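Local coordinates for protein titin (Homo sapiens, PDB 2J8O) that serves as a giant elastic scaffold of the muscle sarcomere, seen here as a tandem pair of immunoglobulin I-set domains, at residues N15-S20 and V96-K101; Q19-L24 and Q63-S68; W38-K43 and T75-R80; I102-T107 and I124-S129. All blocks are in the same frame, centred on the assembly; numbering follows the deposited sequence.

The four contacts run along an elongated tandem of two immunoglobulin domains. Contacts 2 and 3 both belong to the first domain, one in each sheet of its sandwich; their centres lie about 14 Å apart, and Leu24, Leu64 and Ile66 pack against Trp38 and Tyr77 between the sheets. Contact 1 shares Gln19 and Ser20 with contact 2 and lies where strand 86-102 runs from the first domain into the second, so one continuous strand joins the domains end to end. Contact 3 is nested within the loop that contact 1 closes. Contact 4 follows in the second domain, touching contact 1 where Lys101 meets Ser129, its centre about 35 Å from that of contact 3.

Contact 1 of 4, residues N15-S20 and V96-K101; sequences NVRYQS and VEVPAK
Val16 and Val96 form a parallel beta bridge between two strand ends whose directions diverge by 73°, and Glu97 N closes it with a nearly straight hydrogen bond of 2.9 Å to Val16 O. A weaker CA-H...O contact from Val96 CA supports this one true hydrogen bond on the same oxygen. After this bridge the chain turns away through a type II beta turn from Arg17 to Ser20, with Gln19 at its positive-phi position. Tyr18 carries most of the apolar contact. Its CG lies anti to the carbonyl carbon (chi1 -71°), which brings the ring across the valines at about a right angle. Val96 CG1 sits over one ring face, 3.8 Å from the centroid, in a CH-pi contact, while Val98 CG2 approaches CD1 of Tyr18 at 3.8 Å. Replacing Tyr18 by an alanine would probably leave Val96 CG1 without its aromatic cover and open a gap beside Val98. Arg17 CG touches the same methyl, Val98 CG2, at 3.8 Å, and Pro99 CD lies over one face of the guanidinium. Asn182 binds Val98 O and Ala100 N, and Tyr18 also touches Lys131. The pairing is that expected of strands A' and G in an I-set domain; one firm polar bond and a largely apolar clasp thus hold the start of the interdomain connection to the first domain.

Contact 2 of 4, residues Q19-L24 and Q63-S68; sequences QSNATL and QLIIAS
Ala22 to Leu24 and Leu64 to Ile66 pair as antiparallel strands, with axes 4.6 Å apart and N-to-C directions at 164°. The tight part is the ladder and its buried face. Ala22 with Ile66 and Leu24 with Leu64 are hydrogen-bonded pairs, each joined by two N-H...O bonds; the shortest, from Ile66 N to Ala22 O, is 2.6 Å and almost straight. Ala22, Leu24, Leu64 and Ile66 all turn to one face, where CD1 of Leu24 meets CD1 of Ile66 at 3.9 Å as the two side chains cross. The other face is more polar, and partly turned to solvent at Thr23 and Gln63. There Thr23 and Ile65, a non-hydrogen-bonded pair, lie side by side and point the same way. With Thr23 CG2 anti to the backbone N, that methyl comes 3.9 Å from Ile65 CG1 and reaches Gln63 OE1 at 3.2 Å. Before Ala22 the regular pairing gives way to a side-chain bond: Ser68 N donates to Asn21 OD1 over 3.2 Å, the donor tilted 21° from the amide carbonyl plane. Gln19 and Ser68 form the loose, exposed end. The pair corresponds to strands B and E of the immunoglobulin sandwich. Strand 52-57 flanks the second segment, with Arg53 and Gln55 bound to Ile65 and Gln63, while Leu14 of strand 14-16 packs on Ala22 and Leu24, and Trp38 of strand 35-40 on Leu24 and Leu64.

Contact 3 of 4, residues W38-K43 and T75-R80; sequences WYRQGK and TVYQVR
Thr75 starts the contact by receiving a weak hydrogen bond on OG1 from Gln41 NE2, 2.8 Å away, while its CG2 sits over one face of the Arg40 guanidinium. The ring of Tyr77 runs alongside Arg40, the ring and guanidinium planes 77° apart, and water 1 links them, accepting from Arg40 NE at 3.1 Å and donating to Tyr77 OH at 2.7 Å. The same hydroxyl binds Asp73 O, four residues earlier, as in a tyrosine corner, and Arg40 NH2 forms a salt bridge with Asp72. Gln78 pairs with Tyr39 through two backbone bonds; the one from Gln78 N meets Tyr39 O at 3.1 Å from above the carbonyl plane. Val79 CG2, anti to the backbone N, stands 3.9 Å from the centroid of the Trp38 six-membered ring, in a CH-pi contact over its face. Val79 occupies the position where many immunoglobulin domains have the F-strand cysteine. Finally, Arg80 CB packs 4.0 Å from Tyr39 CE1. In this pairing of strands C and F, Asp72, the water and Thr75 together fix the position of Arg40, whereas the Trp38-Val79 end rests on apolar contact.

Contact 4 of 4, residues I102-T107 and I124-S129; sequences IHLPKT and IKIPFS
With CG anti to the carbonyl carbon (chi1 -56°) and the imidazole turned by a chi2 of -75°, His103 carries its ring alongside the neighbouring strand, where NE2 reaches Ser129 OG. Ser129 matches this with OG anti to its own carbonyl carbon (chi1 -71°), and the two atoms form a 2.8 Å hydrogen bond, the hydroxyl oxygen lying at the ring edge in the imidazole plane. Either group could be the donor. The backbone adds a bond from His103 N to Pro127 O of 3.0 Å, with the donor tilted from the carbonyl plane. No reciprocal N-H exists on Pro127; its CD comes 3.2 Å from His103 O instead, so a single backbone bond joins this pair. A phenylalanine in place of His103 would probably leave Ser129 OG without its ring partner and set that hydroxyl free to turn. Ile102 and Phe128 form an antiparallel, non-hydrogen-bonded bridge, the entry of the chain into the second immunoglobulin domain, where the A-strand region runs beside strand B. Past Ile102 the segment leaves regular strand geometry. CG2 of Ile102 meets CG2 of Ile126 at 3.4 Å as the side chains cross, and Trp138 and Val178 pack against Ile126 and Ile102, respectively, from strands 135-140 and 174-182. Phe128 turns its ring away, toward Ile136 and Thr160. At the outer end Pro105 CG lies 4.2 Å from Pro127 CD, and a glycerol, probably from the crystallisation liquor, sits beside Pro105 and accepts a hydrogen bond from Lys106 N.

Contact 1 of 4, residues N15-S20 and V96-K101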
# COMPACT_ATOMS: atom_id res chain seq x y z
N ASN A 15 0.40 7.81 -9.31
CA ASN A 15 0.33 6.40 -8.98
C ASN A 15 1.73 5.82 -9.03
O ASN A 15 2.38 5.80 -10.08
CB ASN A 15 -0.65 5.68 -9.89
CG ASN A 15 -2.07 6.29 -9.84
OD1 ASN A 15 -3.01 5.66 -9.36
ND2 ASN A 15 -2.21 7.52 -10.31
N VAL A 16 2.23 5.41 -7.86
CA VAL A 16 3.57 4.86 -7.75
C VAL A 16 3.57 3.52 -7.04
O VAL A 16 2.53 3.05 -6.58
CB VAL A 16 4.50 5.78 -6.97
CG1 VAL A 16 4.91 6.98 -7.82
CG2 VAL A 16 3.84 6.19 -5.65
N ARG A 17 4.77 2.93 -6.96
CA ARG A 17 5.00 1.75 -6.15
C ARG A 17 5.80 2.03 -4.88
O ARG A 17 6.48 3.04 -4.78
CB ARG A 17 5.71 0.70 -6.99
CG ARG A 17 4.74 -0.01 -7.90
CD ARG A 17 5.31 -1.28 -8.44
NE ARG A 17 4.88 -1.41 -9.82
CZ ARG A 17 5.26 -2.37 -10.65
NH1 ARG A 17 6.10 -3.33 -10.24
NH2 ARG A 17 4.80 -2.36 -11.89
N TYR A 18 5.72 1.10 -3.93
CA TYR A 18 6.46 1.21 -2.68
C TYR A 18 7.92 1.57 -2.89
O TYR A 18 8.53 1.12 -3.87
CB TYR A 18 6.31 -0.06 -1.83
CG TYR A 18 4.92 -0.19 -1.26
CD1 TYR A 18 4.14 -1.34 -1.45
CD2 TYR A 18 4.33 0.90 -0.57
CE1 TYR A 18 2.85 -1.42 -0.94
CE2 TYR A 18 3.04 0.82 -0.05
CZ TYR A 18 2.31 -0.33 -0.24
OH TYR A 18 1.04 -0.37 0.28
N GLN A 19 8.45 2.40 -1.99
CA GLN A 19 9.88 2.73 -1.94
C GLN A 19 10.43 3.56 -3.10
O GLN A 19 11.64 3.77 -3.19
CB GLN A 19 10.74 1.48 -1.78
CG GLN A 19 10.61 0.82 -0.44
CD GLN A 19 11.73 -0.15 -0.17
OE1 GLN A 19 12.16 -0.88 -1.07
NE2 GLN A 19 12.21 -0.16 1.07
N SER A 20 9.57 4.02 -3.98
CA SER A 20 10.07 4.84 -5.06
C SER A 20 9.84 6.29 -4.75
O SER A 20 9.24 6.62 -3.73
CB SER A 20 9.44 4.47 -6.39
OG SER A 20 10.26 5.01 -7.43
N VAL A 96 -0.97 4.33 -4.13
CA VAL A 96 -0.01 3.26 -4.33
C VAL A 96 -0.69 2.16 -5.12
O VAL A 96 -1.78 1.71 -4.75
CB VAL A 96 0.54 2.77 -2.97
CG1 VAL A 96 1.21 1.44 -3.10
CG2 VAL A 96 1.53 3.79 -2.42
N GLU A 97 -0.09 1.77 -6.24
CA GLU A 97 -0.66 0.75 -7.11
C GLU A 97 0.35 -0.37 -7.23
O GLU A 97 1.36 -0.23 -7.90
CB GLU A 97 -1.06 1.32 -8.48
CG GLU A 97 -2.25 2.29 -8.43
CD GLU A 97 -2.82 2.62 -9.81
OE1 GLU A 97 -2.05 2.97 -10.73
OE2 GLU A 97 -4.06 2.55 -9.97
N VAL A 98 0.06 -1.47 -6.55
CA VAL A 98 1.04 -2.49 -6.27
C VAL A 98 0.35 -3.82 -6.41
O VAL A 98 -0.60 -4.09 -5.69
CB VAL A 98 1.63 -2.27 -4.86
CG1 VAL A 98 2.23 -3.55 -4.25
CG2 VAL A 98 2.65 -1.12 -4.89
N PRO A 99 0.81 -4.65 -7.37
CA PRO A 99 0.28 -5.99 -7.63
C PRO A 99 0.34 -6.86 -6.40
O PRO A 99 1.30 -6.77 -5.64
CB PRO A 99 1.23 -6.56 -8.70
CG PRO A 99 2.45 -5.67 -8.67
CD PRO A 99 1.94 -4.32 -8.27
N ALA A 100 -0.69 -7.68 -6.23
CA ALA A 100 -0.79 -8.62 -5.15
C ALA A 100 0.46 -9.50 -5.04
O ALA A 100 1.02 -9.88 -6.05
CB ALA A 100 -2.02 -9.47 -5.35
N LYS A 101 0.89 -9.81 -3.82
CA LYS A 101 2.04 -10.67 -3.58
C LYS A 101 1.95 -11.26 -2.19
O LYS A 101 1.74 -10.51 -1.22
CB LYS A 101 3.35 -9.89 -3.71
CG LYS A 101 4.49 -10.72 -4.28
CD LYS A 101 5.84 -10.16 -3.90
CE LYS A 101 6.96 -11.12 -4.33
NZ LYS A 101 8.15 -10.33 -4.79

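Contact 2 of 4, residues Q19-L24 and Q63-S68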
# COMPACT_ATOMS: atom_id res chain seq x y z
N GLN A 19 8.45 2.40 -1.99
CA GLN A 19 9.88 2.73 -1.94
C GLN A 19 10.43 3.56 -3.10
O GLN A 19 11.64 3.77 -3.19
CB GLN A 19 10.74 1.48 -1.78
CG GLN A 19 10.61 0.82 -0.44
CD GLN A 19 11.73 -0.15 -0.17
OE1 GLN A 19 12.16 -0.88 -1.07
NE2 GLN A 19 12.21 -0.16 1.07
N SER A 20 9.57 4.02 -3.98
CA SER A 20 10.07 4.84 -5.06
C SER A 20 9.84 6.29 -4.75
O SER A 20 9.24 6.62 -3.73
CB SER A 20 9.44 4.47 -6.39
OG SER A 20 10.26 5.01 -7.43
N ASN A 21 10.35 7.16 -5.60
CA ASN A 21 10.21 8.57 -5.39
C ASN A 21 8.97 9.13 -6.10
O ASN A 21 8.78 8.91 -7.30
CB ASN A 21 11.48 9.31 -5.81
CG ASN A 21 12.63 9.04 -4.88
OD1 ASN A 21 12.48 8.34 -3.88
ND2 ASN A 21 13.79 9.62 -5.19
N ALA A 22 8.14 9.83 -5.36
CA ALA A 22 7.00 10.53 -5.94
C ALA A 22 7.34 11.99 -6.06
O ALA A 22 7.79 12.62 -5.09
CB ALA A 22 5.79 10.34 -5.11
N THR A 23 7.19 12.51 -7.29
CA THR A 23 7.43 13.91 -7.60
C THR A 23 6.11 14.59 -7.98
O THR A 23 5.50 14.24 -8.98
CB THR A 23 8.47 14.08 -8.74
OG1 THR A 23 9.60 13.25 -8.47
CG2 THR A 23 8.95 15.54 -8.86
N LEU A 24 5.67 15.54 -7.17
CA LEU A 24 4.49 16.32 -7.50
C LEU A 24 4.97 17.64 -8.06
O LEU A 24 5.76 18.33 -7.42
CB LEU A 24 3.71 16.61 -6.24
CG LEU A 24 2.71 15.66 -5.63
CD1 LEU A 24 3.40 14.45 -5.13
CD2 LEU A 24 2.14 16.41 -4.46
N GLN A 63 8.44 21.61 -7.53
CA GLN A 63 8.16 20.21 -7.21
C GLN A 63 8.45 19.86 -5.78
O GLN A 63 9.35 20.44 -5.13
CB GLN A 63 8.85 19.20 -8.14
CG GLN A 63 10.23 19.55 -8.57
CD GLN A 63 10.88 18.50 -9.45
OE1 GLN A 63 10.28 17.97 -10.40
NE2 GLN A 63 12.13 18.21 -9.13
N LEU A 64 7.64 18.94 -5.30
CA LEU A 64 7.84 18.32 -4.03
C LEU A 64 8.22 16.91 -4.40
O LEU A 64 7.50 16.23 -5.16
CB LEU A 64 6.54 18.33 -3.22
CG LEU A 64 6.41 17.49 -1.95
CD1 LEU A 64 7.38 17.94 -0.84
CD2 LEU A 64 5.00 17.52 -1.42
N ILE A 65 9.38 16.48 -3.94
CA ILE A 65 9.78 15.10 -4.12
C ILE A 65 9.58 14.43 -2.79
O ILE A 65 10.09 14.91 -1.77
CB ILE A 65 11.24 14.99 -4.53
CG1 ILE A 65 11.47 15.71 -5.87
CG2 ILE A 65 11.69 13.52 -4.57
CD1 ILE A 65 12.86 15.49 -6.45
N ILE A 66 8.80 13.36 -2.78
CA ILE A 66 8.61 12.58 -1.58
C ILE A 66 9.40 11.29 -1.74
O ILE A 66 9.03 10.45 -2.55
CB ILE A 66 7.13 12.24 -1.40
CG1 ILE A 66 6.31 13.53 -1.30
CG2 ILE A 66 6.89 11.33 -0.19
CD1 ILE A 66 4.94 13.34 -1.75
N ALA A 67 10.49 11.13 -0.99
CA ALA A 67 11.34 9.93 -1.21
C ALA A 67 10.87 8.68 -0.48
O ALA A 67 10.30 8.76 0.59
CB ALA A 67 12.80 10.21 -0.86
N SER A 68 11.11 7.52 -1.08
CA SER A 68 10.85 6.22 -0.44
C SER A 68 9.40 6.10 0.06
O SER A 68 9.15 5.93 1.26
CB SER A 68 11.87 5.93 0.67
OG SER A 68 11.64 4.64 1.26

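Contact 3 of 4, residues W38-K43 and T75-R80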
# COMPACT_ATOMS: atom_id res chain seq x y z
N TRP A 38 3.79 23.66 0.69
CA TRP A 38 3.22 22.35 0.45
C TRP A 38 2.57 21.83 1.72
O TRP A 38 2.95 22.24 2.82
CB TRP A 38 4.29 21.43 -0.03
CG TRP A 38 4.87 21.81 -1.36
CD1 TRP A 38 5.87 22.71 -1.60
CD2 TRP A 38 4.51 21.26 -2.62
NE1 TRP A 38 6.15 22.76 -2.95
CE2 TRP A 38 5.33 21.86 -3.59
CE3 TRP A 38 3.56 20.32 -3.04
CZ2 TRP A 38 5.23 21.55 -4.95
CZ3 TRP A 38 3.46 20.02 -4.39
CH2 TRP A 38 4.29 20.63 -5.32
N TYR A 39 1.54 20.99 1.56
CA TYR A 39 0.74 20.56 2.70
C TYR A 39 0.28 19.14 2.49
O TYR A 39 0.25 18.65 1.36
CB TYR A 39 -0.49 21.45 2.95
CG TYR A 39 -0.19 22.91 3.22
CD1 TYR A 39 -0.03 23.80 2.17
CD2 TYR A 39 -0.09 23.39 4.52
CE1 TYR A 39 0.24 25.14 2.40
CE2 TYR A 39 0.19 24.74 4.76
CZ TYR A 39 0.35 25.60 3.68
OH TYR A 39 0.62 26.94 3.87
N ARG A 40 -0.07 18.49 3.60
CA ARG A 40 -0.47 17.09 3.62
C ARG A 40 -1.58 17.06 4.61
O ARG A 40 -1.39 17.33 5.82
CB ARG A 40 0.71 16.22 4.06
CG ARG A 40 0.45 14.75 4.30
CD ARG A 40 1.66 14.23 5.04
NE ARG A 40 1.78 12.79 5.11
CZ ARG A 40 0.98 11.99 5.81
NH1 ARG A 40 -0.06 12.47 6.46
NH2 ARG A 40 1.21 10.68 5.83
N GLN A 41 -2.78 16.78 4.10
CA GLN A 41 -3.99 16.92 4.90
C GLN A 41 -3.95 18.21 5.73
O GLN A 41 -4.24 18.22 6.93
CB GLN A 41 -4.19 15.68 5.77
CG GLN A 41 -3.90 14.40 4.98
CD GLN A 41 -3.28 13.34 5.83
OE1 GLN A 41 -2.53 13.63 6.77
NE2 GLN A 41 -3.58 12.09 5.53
N GLY A 42 -3.56 19.30 5.06
CA GLY A 42 -3.57 20.65 5.65
C GLY A 42 -2.58 20.95 6.77
O GLY A 42 -2.77 21.94 7.51
N LYS A 43 -1.56 20.10 6.94
CA LYS A 43 -0.38 20.43 7.75
C LYS A 43 0.73 20.70 6.76
O LYS A 43 0.87 19.95 5.80
CB LYS A 43 0.02 19.27 8.66
CG LYS A 43 -0.99 18.89 9.76
CD LYS A 43 -0.42 17.83 10.76
CE LYS A 43 -0.01 16.48 10.10
NZ LYS A 43 0.15 15.37 11.12
N THR A 75 -1.76 9.75 0.06
CA THR A 75 -2.74 10.66 0.61
C THR A 75 -2.97 11.86 -0.33
O THR A 75 -2.37 11.96 -1.39
CB THR A 75 -2.34 11.08 2.07
OG1 THR A 75 -3.49 11.55 2.79
CG2 THR A 75 -1.28 12.14 2.08
N VAL A 76 -3.87 12.75 0.08
CA VAL A 76 -4.13 13.96 -0.70
C VAL A 76 -3.12 15.02 -0.29
O VAL A 76 -2.91 15.24 0.89
CB VAL A 76 -5.59 14.46 -0.54
CG1 VAL A 76 -6.05 14.41 0.90
CG2 VAL A 76 -5.74 15.86 -1.09
N TYR A 77 -2.47 15.63 -1.28
CA TYR A 77 -1.55 16.72 -1.03
C TYR A 77 -2.16 18.03 -1.54
O TYR A 77 -2.96 18.03 -2.48
CB TYR A 77 -0.18 16.43 -1.65
CG TYR A 77 0.54 15.28 -0.99
CD1 TYR A 77 0.18 13.95 -1.28
CD2 TYR A 77 1.57 15.49 -0.08
CE1 TYR A 77 0.82 12.90 -0.69
CE2 TYR A 77 2.22 14.43 0.54
CZ TYR A 77 1.84 13.13 0.23
OH TYR A 77 2.46 12.05 0.83
N GLN A 78 -1.81 19.13 -0.88
CA GLN A 78 -2.36 20.44 -1.20
C GLN A 78 -1.13 21.29 -1.47
O GLN A 78 -0.11 21.12 -0.79
CB GLN A 78 -3.18 21.00 -0.02
CG GLN A 78 -3.84 22.38 -0.28
CD GLN A 78 -4.30 23.17 0.99
OE1 GLN A 78 -4.51 22.60 2.07
NE2 GLN A 78 -4.44 24.50 0.85
N VAL A 79 -1.20 22.13 -2.48
CA VAL A 79 -0.20 23.17 -2.68
C VAL A 79 -0.89 24.54 -2.78
O VAL A 79 -2.07 24.63 -3.18
CB VAL A 79 0.63 22.92 -3.92
CG1 VAL A 79 -0.21 23.06 -5.17
CG2 VAL A 79 1.80 23.88 -3.96
N ARG A 80 -0.16 25.58 -2.42
CA ARG A 80 -0.73 26.91 -2.23
C ARG A 80 0.28 27.97 -2.67
O ARG A 80 1.46 27.88 -2.33
CB ARG A 80 -1.14 27.08 -0.77
CG ARG A 80 -1.81 28.40 -0.41
CD ARG A 80 -2.87 28.14 0.66
NE ARG A 80 -3.64 29.33 1.03
CZ ARG A 80 -3.49 29.99 2.19
NH1 ARG A 80 -2.59 29.57 3.09
NH2 ARG A 80 -4.23 31.07 2.45
O HOH W 1 3.92 11.98 3.07

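Contact 4 of 4, residues I102-T107 and I124-S129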
# COMPACT_ATOMS: atom_id res chain seq x y z
N ILE A 102 2.08 -12.58 -2.08
CA ILE A 102 2.14 -13.27 -0.81
C ILE A 102 3.59 -13.39 -0.36
O ILE A 102 4.47 -13.55 -1.19
CB ILE A 102 1.53 -14.66 -0.89
CG1 ILE A 102 0.01 -14.55 -1.01
CG2 ILE A 102 1.87 -15.49 0.36
CD1 ILE A 102 -0.64 -15.70 -1.71
N HIS A 103 3.83 -13.29 0.96
CA HIS A 103 5.19 -13.30 1.52
C HIS A 103 5.26 -14.34 2.61
O HIS A 103 4.94 -14.07 3.75
CB HIS A 103 5.57 -11.95 2.14
CG HIS A 103 5.46 -10.77 1.22
ND1 HIS A 103 6.38 -10.52 0.22
CD2 HIS A 103 4.59 -9.73 1.19
CE1 HIS A 103 6.06 -9.40 -0.40
NE2 HIS A 103 4.97 -8.90 0.17
N LEU A 104 5.67 -15.54 2.26
CA LEU A 104 5.77 -16.63 3.24
C LEU A 104 6.99 -16.42 4.11
O LEU A 104 8.10 -16.26 3.60
CB LEU A 104 5.90 -17.96 2.53
CG LEU A 104 4.67 -18.51 1.84
CD1 LEU A 104 5.09 -19.61 0.86
CD2 LEU A 104 3.74 -19.11 2.88
N PRO A 105 6.81 -16.44 5.43
CA PRO A 105 7.93 -16.20 6.31
C PRO A 105 8.91 -17.38 6.28
O PRO A 105 10.12 -17.18 6.26
CB PRO A 105 7.26 -16.09 7.70
CG PRO A 105 5.79 -15.99 7.45
CD PRO A 105 5.56 -16.69 6.17
N LYS A 106 8.40 -18.60 6.29
CA LYS A 106 9.22 -19.80 6.26
C LYS A 106 8.80 -20.68 5.07
O LYS A 106 7.60 -20.91 4.85
CB LYS A 106 9.02 -20.64 7.54
CG LYS A 106 9.80 -20.19 8.79
CD LYS A 106 9.05 -20.61 10.05
CE LYS A 106 9.98 -21.12 11.14
NZ LYS A 106 9.21 -21.79 12.26
N THR A 107 9.77 -21.20 4.34
CA THR A 107 9.45 -22.24 3.36
C THR A 107 10.35 -23.46 3.49
O THR A 107 11.52 -23.38 3.87
CB THR A 107 9.53 -21.73 1.92
OG1 THR A 107 10.84 -21.22 1.68
CG2 THR A 107 8.54 -20.63 1.68
N ILE A 124 -1.96 -20.42 10.52
CA ILE A 124 -1.05 -20.16 9.44
C ILE A 124 -1.18 -18.71 9.02
O ILE A 124 -1.99 -18.36 8.16
CB ILE A 124 -1.24 -21.13 8.27
CG1 ILE A 124 -1.21 -22.58 8.79
CG2 ILE A 124 -0.14 -20.91 7.29
CD1 ILE A 124 -2.00 -23.58 7.98
N LYS A 125 -0.36 -17.87 9.64
CA LYS A 125 -0.32 -16.47 9.35
C LYS A 125 0.53 -16.17 8.09
O LYS A 125 1.75 -16.42 8.08
CB LYS A 125 0.20 -15.74 10.58
CG LYS A 125 0.53 -14.27 10.34
CD LYS A 125 1.35 -13.73 11.49
CE LYS A 125 1.86 -12.35 11.20
NZ LYS A 125 1.78 -11.54 12.45
N ILE A 126 -0.11 -15.61 7.06
CA ILE A 126 0.48 -15.33 5.75
C ILE A 126 0.38 -13.84 5.39
O ILE A 126 -0.69 -13.37 5.01
CB ILE A 126 -0.27 -16.12 4.65
CG1 ILE A 126 -0.17 -17.63 4.86
CG2 ILE A 126 0.20 -15.72 3.28
CD1 ILE A 126 1.09 -18.25 4.32
N PRO A 127 1.48 -13.08 5.50
CA PRO A 127 1.44 -11.68 5.12
C PRO A 127 1.32 -11.49 3.62
O PRO A 127 1.66 -12.38 2.84
CB PRO A 127 2.80 -11.16 5.60
CG PRO A 127 3.28 -12.20 6.58
CD PRO A 127 2.79 -13.47 6.03
N PHE A 128 0.84 -10.33 3.19
CA PHE A 128 0.75 -10.09 1.76
C PHE A 128 0.81 -8.62 1.52
O PHE A 128 0.56 -7.84 2.43
CB PHE A 128 -0.53 -10.70 1.16
CG PHE A 128 -1.80 -10.20 1.79
CD1 PHE A 128 -2.25 -8.90 1.57
CD2 PHE A 128 -2.56 -11.03 2.57
CE1 PHE A 128 -3.43 -8.44 2.14
CE2 PHE A 128 -3.75 -10.57 3.15
CZ PHE A 128 -4.18 -9.27 2.94
N SER A 129 1.17 -8.28 0.30
CA SER A 129 1.21 -6.91 -0.19
C SER A 129 0.18 -6.75 -1.27
O SER A 129 -0.35 -7.73 -1.77
CB SER A 129 2.57 -6.63 -0.78
OG SER A 129 3.50 -6.57 0.28